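Local coordinates for glycoside hydrolase, GH17 family (PDB 6FCG), which probably hydrolyses internal beta-1,3-glucosidic bonds of laminarin, the storage glucan of microalgae, acting as an endo-laminarinase, at residues A51-G55 and C347-F353; I77-M81 and G390-G394; I270-M274 and Y327-F332; F373-G377 and R397-T403; K378-W384 and I402-G408. All blocks are in the same frame, centred on the assembly; numbering follows the deposited sequence.

Contact 1 of 5, residues A51-G55 and C347-F353; sequences AISYG and CFYFEAF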
# COMPACT_ATOMS: atom_id res chain seq x y z
N ALA A 51 -14.81 -25.15 34.23
CA ALA A 51 -15.83 -24.79 33.25
C ALA A 51 -15.23 -24.63 31.86
O ALA A 51 -14.02 -24.40 31.73
CB ALA A 51 -16.50 -23.50 33.67
N ILE A 52 -16.10 -24.73 30.85
CA ILE A 52 -15.75 -24.53 29.46
C ILE A 52 -16.97 -24.07 28.67
O ILE A 52 -18.09 -24.48 28.97
CB ILE A 52 -15.16 -25.84 28.86
CG1 ILE A 52 -14.37 -25.59 27.58
CG2 ILE A 52 -16.23 -26.87 28.55
CD1 ILE A 52 -13.02 -26.28 27.58
N SER A 53 -16.76 -23.28 27.62
CA SER A 53 -17.80 -23.06 26.61
C SER A 53 -17.79 -24.23 25.60
O SER A 53 -16.69 -24.68 25.16
CB SER A 53 -17.59 -21.72 25.90
OG SER A 53 -17.88 -20.65 26.78
N TYR A 54 -18.97 -24.73 25.23
CA TYR A 54 -19.05 -25.94 24.38
C TYR A 54 -20.06 -25.88 23.24
O TYR A 54 -21.21 -25.45 23.40
CB TYR A 54 -19.32 -27.19 25.23
CG TYR A 54 -19.56 -28.44 24.40
CD1 TYR A 54 -18.52 -29.15 23.86
CD2 TYR A 54 -20.85 -28.86 24.09
CE1 TYR A 54 -18.73 -30.27 23.06
CE2 TYR A 54 -21.08 -29.97 23.29
CZ TYR A 54 -20.02 -30.66 22.78
OH TYR A 54 -20.26 -31.78 22.01
N GLY A 55 -19.59 -26.33 22.09
CA GLY A 55 -20.42 -26.69 20.97
C GLY A 55 -19.83 -27.93 20.34
O GLY A 55 -18.60 -28.09 20.28
N CYS A 347 -14.36 -20.06 34.87
CA CYS A 347 -14.09 -19.54 33.56
C CYS A 347 -14.59 -20.53 32.52
O CYS A 347 -14.00 -21.59 32.34
CB CYS A 347 -12.59 -19.31 33.36
SG CYS A 347 -12.27 -18.66 31.70
N PHE A 348 -15.65 -20.14 31.80
CA PHE A 348 -16.20 -20.96 30.73
C PHE A 348 -15.36 -20.66 29.50
O PHE A 348 -15.77 -19.92 28.62
CB PHE A 348 -17.67 -20.63 30.52
CG PHE A 348 -18.56 -21.10 31.66
CD1 PHE A 348 -18.68 -20.36 32.83
CD2 PHE A 348 -19.27 -22.29 31.56
CE1 PHE A 348 -19.48 -20.80 33.86
CE2 PHE A 348 -20.08 -22.72 32.58
CZ PHE A 348 -20.20 -21.98 33.73
N TYR A 349 -14.18 -21.26 29.43
CA TYR A 349 -13.17 -20.85 28.48
C TYR A 349 -13.68 -21.17 27.07
O TYR A 349 -14.31 -22.23 26.84
CB TYR A 349 -11.82 -21.52 28.80
CG TYR A 349 -10.74 -21.13 27.80
CD1 TYR A 349 -9.98 -20.03 28.00
CD2 TYR A 349 -10.51 -21.89 26.66
CE1 TYR A 349 -9.03 -19.65 27.10
CE2 TYR A 349 -9.56 -21.52 25.75
CZ TYR A 349 -8.81 -20.40 25.99
OH TYR A 349 -7.84 -20.01 25.10
N PHE A 350 -13.39 -20.28 26.12
CA PHE A 350 -13.82 -20.47 24.74
C PHE A 350 -12.67 -21.00 23.86
O PHE A 350 -11.68 -20.27 23.61
CB PHE A 350 -14.36 -19.17 24.16
CG PHE A 350 -15.26 -19.40 23.01
CD1 PHE A 350 -16.59 -19.67 23.23
CD2 PHE A 350 -14.77 -19.46 21.72
CE1 PHE A 350 -17.45 -19.98 22.19
CE2 PHE A 350 -15.62 -19.77 20.66
CZ PHE A 350 -16.97 -20.03 20.90
N GLU A 351 -12.73 -22.26 23.40
CA GLU A 351 -13.84 -23.21 23.54
C GLU A 351 -13.28 -24.65 23.56
O GLU A 351 -12.07 -24.85 23.39
CB GLU A 351 -14.96 -23.00 22.49
CG GLU A 351 -14.69 -23.53 21.10
CD GLU A 351 -15.81 -23.42 20.09
OE1 GLU A 351 -16.90 -24.02 20.23
OE2 GLU A 351 -15.52 -22.73 19.10
N ALA A 352 -14.13 -25.64 23.76
CA ALA A 352 -13.66 -27.03 23.80
C ALA A 352 -13.08 -27.49 22.46
O ALA A 352 -11.91 -27.87 22.39
CB ALA A 352 -14.75 -27.97 24.25
N PHE A 353 -13.90 -27.41 21.42
CA PHE A 353 -13.55 -27.89 20.06
C PHE A 353 -13.70 -26.78 19.02
O PHE A 353 -14.62 -26.00 19.05
CB PHE A 353 -14.45 -29.07 19.65
CG PHE A 353 -14.35 -30.27 20.56
CD1 PHE A 353 -13.43 -31.27 20.31
CD2 PHE A 353 -15.18 -30.39 21.67
CE1 PHE A 353 -13.32 -32.35 21.15
CE2 PHE A 353 -15.07 -31.49 22.52
CZ PHE A 353 -14.15 -32.47 22.26
O HOH W 1 -13.57 -22.93 35.97
O HOH W 2 -16.53 -26.70 21.58
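The ring of F348 lies flat over the methyl group of A51 where the first strand of the barrel, 50-53, meets 347-353. In the (beta/alpha)8 fold of this glycoside hydrolase, 347-353 takes the place of the last barrel strand: its other edge bonds to I303 and T306, and this edge closes the barrel against strand 50-53. F348 has CG anti to the carbonyl carbon (chi1 -70°), which places the ring over the A51 methyl. Its CB lies 3.7 Å from S53 OG; farther out, CD2 sets its edge 3.6 Å from I52 O, and the face receives A51 CB, which stands 3.6 Å from the F348 ring centroid and 8° off the normal, a CH-pi contact. The ring atoms from CG to CZ all lie about that methyl, CZ 4.0 Å from A51 CB. Without the ring, as with an alanine here, the A51 methyl would probably lose its aromatic cover and a gap would open beside the first strand. S53 N donates to Y349 O at 2.8 Å, while S53 OG donates to F348 O at 2.9 Å, approaching from above that carbonyl plane. The return bond, A352 N to S53 O, runs nearly along the C=O axis. On the 347-353 side, the peptide bond between F350 and E351 is cis. The Y54 ring meets A352 CB and F353 at its edge, its hydroxyl bonded to D74. At the far end a water bridges the two segments, accepting from G55 N and, at 2.7 Å, from F353 N.

Contact 2 of 5, residues I77-M81 and G390-G394; sequences ILHAM and GVFEG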
# COMPACT_ATOMS: atom_id res chain seq x y z
N ILE A 77 -14.56 -37.09 26.49
CA ILE A 77 -13.31 -36.34 26.36
C ILE A 77 -13.19 -35.20 27.38
O ILE A 77 -12.13 -35.03 28.03
CB ILE A 77 -13.15 -35.77 24.93
CG1 ILE A 77 -12.93 -36.89 23.93
CG2 ILE A 77 -11.98 -34.78 24.84
CD1 ILE A 77 -13.30 -36.53 22.52
N LEU A 78 -14.23 -34.40 27.52
CA LEU A 78 -14.18 -33.28 28.44
C LEU A 78 -14.09 -33.76 29.86
O LEU A 78 -13.40 -33.16 30.70
CB LEU A 78 -15.40 -32.37 28.26
CG LEU A 78 -15.52 -31.66 26.91
CD1 LEU A 78 -16.74 -30.75 26.93
CD2 LEU A 78 -14.27 -30.86 26.59
N HIS A 79 -14.86 -34.80 30.18
CA HIS A 79 -14.90 -35.34 31.53
C HIS A 79 -13.54 -35.90 31.94
O HIS A 79 -13.10 -35.70 33.08
CB HIS A 79 -15.97 -36.43 31.64
CG HIS A 79 -16.07 -37.02 33.01
ND1 HIS A 79 -16.89 -36.49 33.98
CD2 HIS A 79 -15.41 -38.04 33.58
CE1 HIS A 79 -16.74 -37.18 35.09
NE2 HIS A 79 -15.84 -38.12 34.88
N ALA A 80 -12.87 -36.55 31.00
CA ALA A 80 -11.52 -37.07 31.21
C ALA A 80 -10.52 -35.98 31.58
O ALA A 80 -9.62 -36.22 32.37
CB ALA A 80 -11.04 -37.82 29.97
N MET A 81 -10.71 -34.79 31.02
CA MET A 81 -9.94 -33.57 31.30
C MET A 81 -10.28 -32.81 32.58
O MET A 81 -9.72 -31.75 32.80
CB MET A 81 -10.25 -32.55 30.22
CG MET A 81 -9.31 -32.44 29.07
SD MET A 81 -9.93 -31.11 28.02
CE MET A 81 -9.44 -29.69 29.03
N GLY A 390 -1.80 -40.09 29.11
CA GLY A 390 -2.78 -41.12 28.82
C GLY A 390 -4.23 -40.79 29.17
O GLY A 390 -5.10 -41.66 29.08
N VAL A 391 -4.50 -39.54 29.51
CA VAL A 391 -5.83 -39.09 29.93
C VAL A 391 -6.94 -39.42 28.91
O VAL A 391 -8.07 -39.70 29.31
CB VAL A 391 -5.81 -37.56 30.26
CG1 VAL A 391 -7.21 -36.98 30.50
CG2 VAL A 391 -4.96 -37.32 31.51
N PHE A 392 -6.63 -39.39 27.61
CA PHE A 392 -7.63 -39.64 26.57
C PHE A 392 -7.52 -41.02 25.96
O PHE A 392 -8.11 -41.30 24.93
CB PHE A 392 -7.53 -38.61 25.44
CG PHE A 392 -7.58 -37.20 25.91
CD1 PHE A 392 -8.75 -36.66 26.41
CD2 PHE A 392 -6.44 -36.42 25.90
CE1 PHE A 392 -8.79 -35.35 26.88
CE2 PHE A 392 -6.48 -35.11 26.37
CZ PHE A 392 -7.64 -34.58 26.86
N GLU A 393 -6.78 -41.91 26.59
CA GLU A 393 -6.58 -43.23 26.01
C GLU A 393 -7.91 -44.06 25.93
O GLU A 393 -8.73 -44.07 26.86
CB GLU A 393 -5.42 -43.85 26.75
CG GLU A 393 -5.03 -45.22 26.24
CD GLU A 393 -3.61 -45.31 25.75
OE1 GLU A 393 -2.68 -44.89 26.46
OE2 GLU A 393 -3.44 -45.86 24.65
N GLY A 394 -8.15 -44.65 24.76
CA GLY A 394 -9.39 -45.38 24.50
C GLY A 394 -10.55 -44.53 24.00
O GLY A 394 -11.59 -45.08 23.61
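A80 and V391 bring the two backbones closest, their CA atoms 6.2 Å apart, and I77 and F392 follow at 6.6 Å one helical turn earlier in helix 68-80. The helix presents its final turn, I77 to A80. Facing it is a non-helical bend: G390 leaves helix 384-388 through a Schellman motif, and a type I turn from G390 to E393 carries the chain round, closed by E393 N bonding to G390 O. V391 and F392 occupy the middle of that turn, so both side chains can reach the helix. V391 points at A80 and places CG1 4.0 Å from A80 CB, while the same methyl lies over the centre of one face of the F392 ring. F392 has CG anti to its carbonyl carbon (chi1 -53°), which brings the ring up to the last turn of the helix. CE1 meets I77 CG2 at 3.8 Å, the two side chains crossing at about a right angle. The ring edge is met by I77 O, in the ring plane beside CE1, and by M81 CG, 3.5 Å from F392 CZ. Behind this, F373 makes an edge-to-face pair with F392, and L386 packs on both M81 and F392. The contact is wholly apolar between side chains. It joins the C-terminal end of the helix that follows the first barrel strand to the turn after a late helix, outer-layer packing of the kind that surrounds the strands of a TIM barrel.

Contact 3 of 5, residues I270-M274 and Y327-F332; sequences IDIAM and YKEAIF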
# COMPACT_ATOMS: atom_id res chain seq x y z
N ILE A 270 7.77 -13.44 24.49
CA ILE A 270 6.43 -13.98 24.41
C ILE A 270 5.78 -14.04 25.80
O ILE A 270 4.66 -13.58 25.97
CB ILE A 270 6.40 -15.35 23.66
CG1 ILE A 270 6.67 -15.10 22.18
CG2 ILE A 270 5.05 -16.04 23.83
CD1 ILE A 270 6.81 -16.35 21.35
N ASP A 271 6.48 -14.60 26.79
CA ASP A 271 5.98 -14.66 28.17
C ASP A 271 5.51 -13.29 28.70
O ASP A 271 4.42 -13.18 29.25
CB ASP A 271 7.02 -15.25 29.13
CG ASP A 271 7.17 -16.77 29.01
OD1 ASP A 271 6.21 -17.45 28.58
OD2 ASP A 271 8.26 -17.30 29.38
N ILE A 272 6.34 -12.27 28.52
CA ILE A 272 6.05 -10.92 29.01
C ILE A 272 4.85 -10.34 28.29
O ILE A 272 4.00 -9.71 28.91
CB ILE A 272 7.28 -9.97 28.82
CG1 ILE A 272 8.32 -10.29 29.87
CG2 ILE A 272 6.92 -8.49 28.93
CD1 ILE A 272 9.72 -9.85 29.47
N ALA A 273 4.80 -10.53 26.98
CA ALA A 273 3.71 -9.98 26.18
C ALA A 273 2.38 -10.66 26.54
O ALA A 273 1.37 -9.98 26.71
CB ALA A 273 4.01 -10.15 24.70
N MET A 274 2.42 -11.99 26.65
CA MET A 274 1.26 -12.75 27.04
C MET A 274 0.80 -12.46 28.47
O MET A 274 -0.40 -12.47 28.74
CB MET A 274 1.47 -14.25 26.83
CG MET A 274 1.51 -14.69 25.37
SD MET A 274 0.18 -14.01 24.36
CE MET A 274 -1.22 -14.86 25.08
N TYR A 327 0.78 -22.03 20.64
CA TYR A 327 1.66 -21.75 21.78
C TYR A 327 1.10 -20.61 22.61
O TYR A 327 0.99 -20.70 23.84
CB TYR A 327 3.08 -21.45 21.29
CG TYR A 327 4.12 -21.23 22.37
CD1 TYR A 327 4.36 -22.20 23.35
CD2 TYR A 327 4.92 -20.10 22.38
CE1 TYR A 327 5.33 -22.03 24.32
CE2 TYR A 327 5.90 -19.92 23.35
CZ TYR A 327 6.11 -20.89 24.31
OH TYR A 327 7.07 -20.70 25.26
N LYS A 328 0.76 -19.51 21.95
CA LYS A 328 0.21 -18.38 22.68
C LYS A 328 -1.15 -18.72 23.26
O LYS A 328 -1.48 -18.20 24.31
CB LYS A 328 0.13 -17.13 21.80
CG LYS A 328 1.48 -16.58 21.45
CD LYS A 328 1.37 -15.17 20.95
CE LYS A 328 1.85 -14.98 19.52
NZ LYS A 328 3.25 -14.93 19.18
N GLU A 329 -1.92 -19.56 22.57
CA GLU A 329 -3.20 -20.05 23.11
C GLU A 329 -3.00 -20.79 24.42
O GLU A 329 -3.73 -20.56 25.40
CB GLU A 329 -3.92 -20.97 22.12
CG GLU A 329 -5.22 -21.53 22.68
CD GLU A 329 -5.83 -22.59 21.81
OE1 GLU A 329 -7.03 -22.45 21.65
OE2 GLU A 329 -5.15 -23.56 21.32
N ALA A 330 -2.02 -21.68 24.44
CA ALA A 330 -1.70 -22.42 25.65
C ALA A 330 -1.28 -21.50 26.80
O ALA A 330 -1.74 -21.65 27.93
CB ALA A 330 -0.62 -23.45 25.37
N ILE A 331 -0.42 -20.53 26.50
CA ILE A 331 -0.01 -19.58 27.52
C ILE A 331 -1.22 -18.81 28.08
O ILE A 331 -1.37 -18.67 29.30
CB ILE A 331 1.04 -18.60 26.99
CG1 ILE A 331 2.35 -19.34 26.74
CG2 ILE A 331 1.28 -17.46 27.99
CD1 ILE A 331 3.34 -18.57 25.89
N PHE A 332 -2.11 -18.36 27.21
CA PHE A 332 -3.29 -17.63 27.64
C PHE A 332 -4.21 -18.51 28.48
O PHE A 332 -4.63 -18.09 29.56
CB PHE A 332 -4.04 -17.04 26.44
CG PHE A 332 -5.16 -16.12 26.83
CD1 PHE A 332 -4.89 -14.86 27.35
CD2 PHE A 332 -6.49 -16.51 26.68
CE1 PHE A 332 -5.92 -14.01 27.72
CE2 PHE A 332 -7.52 -15.66 27.02
CZ PHE A 332 -7.24 -14.41 27.55
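M274 curls against K328 because its chain folds back at both chi2 (-47°) and chi3 (-68°), bringing CE to 3.4 Å from K328 O and 3.8 Å from F332 CB. Nearer its root, M274 CB and CG rest on I331 CG2, which, placed anti to its backbone N, faces M274. The M274 and K328 side chains cross at about a right angle, SD lying 3.8 Å from K328 CD; the ammonium end of that lysine goes on to E418 O. One turn earlier, I270 CG2 meets I331 CD1 at 3.7 Å and Y327 CE2 at 4.0 Å, and I331 CD1 also lies over a face of the Y327 ring. The short axes pass 10.4 Å apart at a signed crossing angle of -53°, consistent with ridges-into-grooves packing in which I270-M274 and Y327-I331 form ridges four residues apart. I270 additionally packs on L415 of the second subunit. Between the two segments the joint is made mainly of aliphatic groups and a thioether, with the Y327 ring and the K328 carbonyl beside them, so these outer helices are probably held here by shape and dispersion rather than by directed bonds.

Contact 4 of 5, residues F373-G377 and R397-T403; sequences FTVDG and RGGNPIT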
# COMPACT_ATOMS: atom_id res chain seq x y z
N PHE A 373 -9.13 -28.47 21.12
CA PHE A 373 -8.97 -29.57 20.16
C PHE A 373 -9.35 -29.07 18.77
O PHE A 373 -10.16 -28.13 18.64
CB PHE A 373 -9.93 -30.75 20.47
CG PHE A 373 -9.74 -31.37 21.82
CD1 PHE A 373 -10.40 -30.90 22.93
CD2 PHE A 373 -8.90 -32.48 21.97
CE1 PHE A 373 -10.22 -31.49 24.16
CE2 PHE A 373 -8.71 -33.06 23.21
CZ PHE A 373 -9.38 -32.57 24.30
N THR A 374 -8.86 -29.79 17.76
CA THR A 374 -9.20 -29.53 16.35
C THR A 374 -10.55 -30.18 16.10
O THR A 374 -11.02 -30.95 16.93
CB THR A 374 -8.16 -30.02 15.30
OG1 THR A 374 -8.21 -31.45 15.12
CG2 THR A 374 -6.75 -29.57 15.62
N VAL A 375 -11.17 -29.89 14.97
CA VAL A 375 -12.46 -30.53 14.66
C VAL A 375 -12.31 -32.08 14.62
O VAL A 375 -13.19 -32.79 15.07
CB VAL A 375 -13.18 -29.91 13.42
CG1 VAL A 375 -12.43 -30.24 12.15
CG2 VAL A 375 -14.60 -30.42 13.30
N ASP A 376 -11.18 -32.58 14.12
CA ASP A 376 -10.88 -34.02 14.01
C ASP A 376 -10.45 -34.68 15.32
O ASP A 376 -10.19 -35.88 15.35
CB ASP A 376 -9.79 -34.27 12.94
CG ASP A 376 -10.18 -33.75 11.54
OD1 ASP A 376 -11.29 -34.06 11.03
OD2 ASP A 376 -9.37 -33.02 10.94
N GLY A 377 -10.36 -33.92 16.40
CA GLY A 377 -10.06 -34.47 17.71
C GLY A 377 -8.59 -34.50 18.04
O GLY A 377 -8.21 -35.15 19.00
N ARG A 397 -12.95 -39.36 18.74
CA ARG A 397 -13.91 -38.43 18.13
C ARG A 397 -14.06 -38.74 16.64
O ARG A 397 -13.11 -38.65 15.89
CB ARG A 397 -13.50 -36.95 18.35
CG ARG A 397 -14.65 -35.94 18.18
CD ARG A 397 -14.18 -34.54 18.47
NE ARG A 397 -14.70 -33.38 17.72
CZ ARG A 397 -15.75 -32.62 17.98
NH1 ARG A 397 -16.59 -32.91 18.94
NH2 ARG A 397 -15.98 -31.57 17.24
N GLY A 398 -15.27 -39.15 16.25
CA GLY A 398 -15.61 -39.46 14.84
C GLY A 398 -14.79 -40.60 14.25
O GLY A 398 -14.45 -40.55 13.09
N GLY A 399 -14.41 -41.57 15.07
CA GLY A 399 -13.44 -42.58 14.69
C GLY A 399 -11.95 -42.32 14.97
O GLY A 399 -11.17 -43.26 15.00
N ASN A 400 -11.54 -41.08 15.19
CA ASN A 400 -10.11 -40.78 15.42
C ASN A 400 -9.68 -40.84 16.88
O ASN A 400 -10.39 -40.33 17.75
CB ASN A 400 -9.77 -39.40 14.88
CG ASN A 400 -10.23 -39.23 13.45
OD1 ASN A 400 -10.13 -40.15 12.66
ND2 ASN A 400 -10.74 -38.07 13.12
N PRO A 401 -8.48 -41.41 17.16
CA PRO A 401 -7.96 -41.28 18.53
C PRO A 401 -7.46 -39.87 18.79
O PRO A 401 -7.20 -39.11 17.85
CB PRO A 401 -6.81 -42.30 18.59
CG PRO A 401 -6.73 -42.91 17.23
CD PRO A 401 -7.55 -42.12 16.28
N ILE A 402 -7.32 -39.52 20.07
CA ILE A 402 -6.88 -38.20 20.45
C ILE A 402 -5.36 -38.13 20.33
O ILE A 402 -4.63 -38.55 21.22
CB ILE A 402 -7.37 -37.78 21.84
CG1 ILE A 402 -8.88 -37.98 21.97
CG2 ILE A 402 -7.03 -36.33 22.11
CD1 ILE A 402 -9.73 -37.40 20.85
N THR A 403 -4.94 -37.52 19.24
CA THR A 403 -3.55 -37.39 18.82
C THR A 403 -3.07 -35.96 19.07
O THR A 403 -3.87 -35.03 19.14
CB THR A 403 -3.50 -37.77 17.34
OG1 THR A 403 -3.34 -39.18 17.32
CG2 THR A 403 -2.37 -37.15 16.55
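R397 stretches past G377 to the carbonyl of V375. Its CG stands anti to the backbone N (chi1 -160°), and CD passes 4.2 Å from G377 CA before the chain bends at chi3 and NE donates to V375 O at 3.1 Å. That bond is almost straight, 174° at the hydrogen, and the oxygen lies at the edge of the guanidinium, near its plane. NH1 forms a salt bridge with D74 of helix 68-80, and the group makes a cation-pi contact with F353. A leucine at R397 would probably leave V375 O and the D74 carboxylate each without this partner and weaken the tie between hairpin and helix. G377 ends a type I turn that begins at T374; at its phi of 92° a CB would run into the preceding carbonyl oxygen and crowd R397 CB, so the close fit depends on glycine. It sits against the hairpin formed by strands 396-397 and 400-401, whose type I' turn runs from R397 to N400. The two turns are clipped together by N400 ND2, which donates to D376 O at 3.2 Å on a lone pair, in the carbonyl plane. I402 packs against the G377 carbonyl, its CD1 lying 3.3 Å from G377 O and its CG2 3.5 Å from the same oxygen. CG2 also touches the rim of the F373 ring, 3.8 Å from CE2, the side chains crossing at about a right angle.

Contact 5 of 5, residues K378-W384 and I402-G408; sequences KAKYVLW and ITKTYNG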
# COMPACT_ATOMS: atom_id res chain seq x y z
N LYS A 378 -7.76 -33.79 17.27
CA LYS A 378 -6.37 -33.61 17.65
C LYS A 378 -6.22 -32.60 18.79
O LYS A 378 -6.89 -31.57 18.82
CB LYS A 378 -5.54 -33.16 16.47
CG LYS A 378 -5.42 -34.20 15.37
CD LYS A 378 -4.05 -34.10 14.71
CE LYS A 378 -3.79 -35.24 13.74
NZ LYS A 378 -4.70 -35.11 12.58
N ALA A 379 -5.38 -32.92 19.76
CA ALA A 379 -5.12 -32.04 20.88
C ALA A 379 -4.06 -31.02 20.47
O ALA A 379 -2.95 -31.39 20.11
CB ALA A 379 -4.65 -32.84 22.09
N LYS A 380 -4.40 -29.74 20.59
CA LYS A 380 -3.47 -28.66 20.34
C LYS A 380 -2.45 -28.56 21.46
O LYS A 380 -2.66 -29.12 22.55
CB LYS A 380 -4.20 -27.32 20.21
CG LYS A 380 -5.12 -27.22 19.01
CD LYS A 380 -6.01 -26.00 19.11
CE LYS A 380 -6.96 -25.90 17.92
NZ LYS A 380 -7.81 -24.67 17.97
N TYR A 381 -1.38 -27.83 21.21
CA TYR A 381 -0.26 -27.70 22.14
C TYR A 381 -0.64 -27.63 23.61
O TYR A 381 -0.04 -28.32 24.45
CB TYR A 381 0.62 -26.49 21.78
CG TYR A 381 1.81 -26.37 22.71
CD1 TYR A 381 2.86 -27.28 22.66
CD2 TYR A 381 1.85 -25.37 23.69
CE1 TYR A 381 3.93 -27.19 23.53
CE2 TYR A 381 2.91 -25.27 24.57
CZ TYR A 381 3.95 -26.18 24.49
OH TYR A 381 5.03 -26.05 25.34
N VAL A 382 -1.63 -26.79 23.90
CA VAL A 382 -2.15 -26.63 25.26
C VAL A 382 -2.42 -27.94 26.02
O VAL A 382 -2.22 -27.97 27.23
CB VAL A 382 -3.41 -25.72 25.26
CG1 VAL A 382 -4.57 -26.32 24.48
CG2 VAL A 382 -3.84 -25.33 26.66
N LEU A 383 -2.87 -28.99 25.31
CA LEU A 383 -3.20 -30.30 25.92
C LEU A 383 -2.24 -31.46 25.62
O LEU A 383 -2.54 -32.60 25.98
CB LEU A 383 -4.61 -30.74 25.49
CG LEU A 383 -5.81 -29.85 25.82
CD1 LEU A 383 -7.11 -30.54 25.45
CD2 LEU A 383 -5.80 -29.47 27.30
N TRP A 384 -1.13 -31.21 24.93
CA TRP A 384 -0.16 -32.29 24.61
C TRP A 384 0.26 -33.04 25.85
O TRP A 384 0.39 -34.25 25.82
CB TRP A 384 1.11 -31.72 23.99
CG TRP A 384 1.01 -31.25 22.58
CD1 TRP A 384 -0.12 -31.17 21.79
CD2 TRP A 384 2.08 -30.79 21.79
NE1 TRP A 384 0.21 -30.69 20.57
CE2 TRP A 384 1.56 -30.44 20.54
CE3 TRP A 384 3.45 -30.64 22.02
CZ2 TRP A 384 2.37 -29.93 19.52
CZ3 TRP A 384 4.25 -30.16 21.01
CH2 TRP A 384 3.70 -29.80 19.77
N ILE A 402 -7.32 -39.52 20.07
CA ILE A 402 -6.88 -38.20 20.45
C ILE A 402 -5.36 -38.13 20.33
O ILE A 402 -4.63 -38.55 21.22
CB ILE A 402 -7.37 -37.78 21.84
CG1 ILE A 402 -8.88 -37.98 21.97
CG2 ILE A 402 -7.03 -36.33 22.11
CD1 ILE A 402 -9.73 -37.40 20.85
N THR A 403 -4.94 -37.52 19.24
CA THR A 403 -3.55 -37.39 18.82
C THR A 403 -3.07 -35.96 19.07
O THR A 403 -3.87 -35.03 19.14
CB THR A 403 -3.50 -37.77 17.34
OG1 THR A 403 -3.34 -39.18 17.32
CG2 THR A 403 -2.37 -37.15 16.55
N LYS A 404 -1.77 -35.79 19.26
CA LYS A 404 -1.16 -34.47 19.34
C LYS A 404 -1.08 -33.81 17.97
O LYS A 404 -0.76 -34.47 16.99
CB LYS A 404 0.22 -34.58 19.95
CG LYS A 404 0.20 -34.67 21.48
CD LYS A 404 1.11 -35.74 22.08
CE LYS A 404 2.54 -35.67 21.59
NZ LYS A 404 3.48 -36.47 22.42
N THR A 405 -1.38 -32.51 17.90
CA THR A 405 -1.11 -31.68 16.69
C THR A 405 0.39 -31.62 16.49
O THR A 405 1.12 -31.82 17.45
CB THR A 405 -1.62 -30.21 16.80
OG1 THR A 405 -1.11 -29.61 17.99
CG2 THR A 405 -3.16 -30.14 16.82
N TYR A 406 0.84 -31.38 15.25
CA TYR A 406 2.29 -31.33 14.90
C TYR A 406 3.09 -32.61 15.24
O TYR A 406 4.33 -32.58 15.30
CB TYR A 406 2.99 -30.16 15.63
CG TYR A 406 2.51 -28.81 15.24
CD1 TYR A 406 3.16 -28.09 14.23
CD2 TYR A 406 1.43 -28.21 15.89
CE1 TYR A 406 2.74 -26.84 13.88
CE2 TYR A 406 1.00 -26.94 15.54
CZ TYR A 406 1.67 -26.26 14.54
OH TYR A 406 1.25 -25.02 14.19
N ASN A 407 2.41 -33.73 15.48
CA ASN A 407 3.07 -34.93 15.99
C ASN A 407 3.80 -34.76 17.27
O ASN A 407 4.77 -35.47 17.55
CB ASN A 407 3.98 -35.55 14.93
CG ASN A 407 3.19 -36.45 14.09
OD1 ASN A 407 2.74 -37.44 14.63
ND2 ASN A 407 2.81 -36.04 12.87
N GLY A 408 3.34 -33.80 18.07
CA GLY A 408 3.98 -33.51 19.34
C GLY A 408 5.35 -32.92 19.23
O GLY A 408 6.13 -32.98 20.19
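T405 OG1 accepts the indole N-H of W384, NE1 to OG1 being 3.1 Å, and is also hydrogen-bonded to E326 OE1, a carboxylate oxygen that holds Y381 N as well. The hydroxyl sits between the backbone N and the carbonyl carbon of its residue (chi1 53°), which brings it to the edge of the indole, only 7° out of the ring plane. Two backbone bonds run alongside: A379 N donates to T403 O at 2.7 Å, and T405 N returns to A379 O at 2.9 Å, an isolated parallel bridge that brackets K404. The indole is sandwiched. Over one face lie K404 CG, 3.9 Å from the centroid of the W384 five-membered ring, and G408 CA, 3.7 Å from that of its six-membered ring; Y381 CD1 covers the opposite face. K404 continues past the ring to a salt bridge with D388. At the outer end K378 and T403 lie side by side, CE meeting CG2 at 3.7 Å. With its N-H bonded at the edge and carbon atoms on both faces, W384 is probably held in its rotation, and the hydroxyl of T405 probably couples that ring to the E326 carboxylate at the start of helix 326-342.

Contact 1 is the core joint, its centre about 5 Å from the centre of the chain, where backbone bonds close the barrel. Contacts 2 and 3 are also buried but lie in the outer layer, and their side chains meet mainly through apolar packing. Contacts 4 and 5, partly buried, rely instead on hydrogen bonds; they share I402 and T403 and fasten the 397-408 region onto the 373-384 loop. F373 of contact 4 ties this periphery inward, touching F353 of contact 1 and both I77 and F392 of contact 2. Contact 3 stands apart from contacts 2 and 4 yet reaches contact 5, where Y327 and A330 pack on Y381, and contact 1, where Y349 packs on E329 and F332.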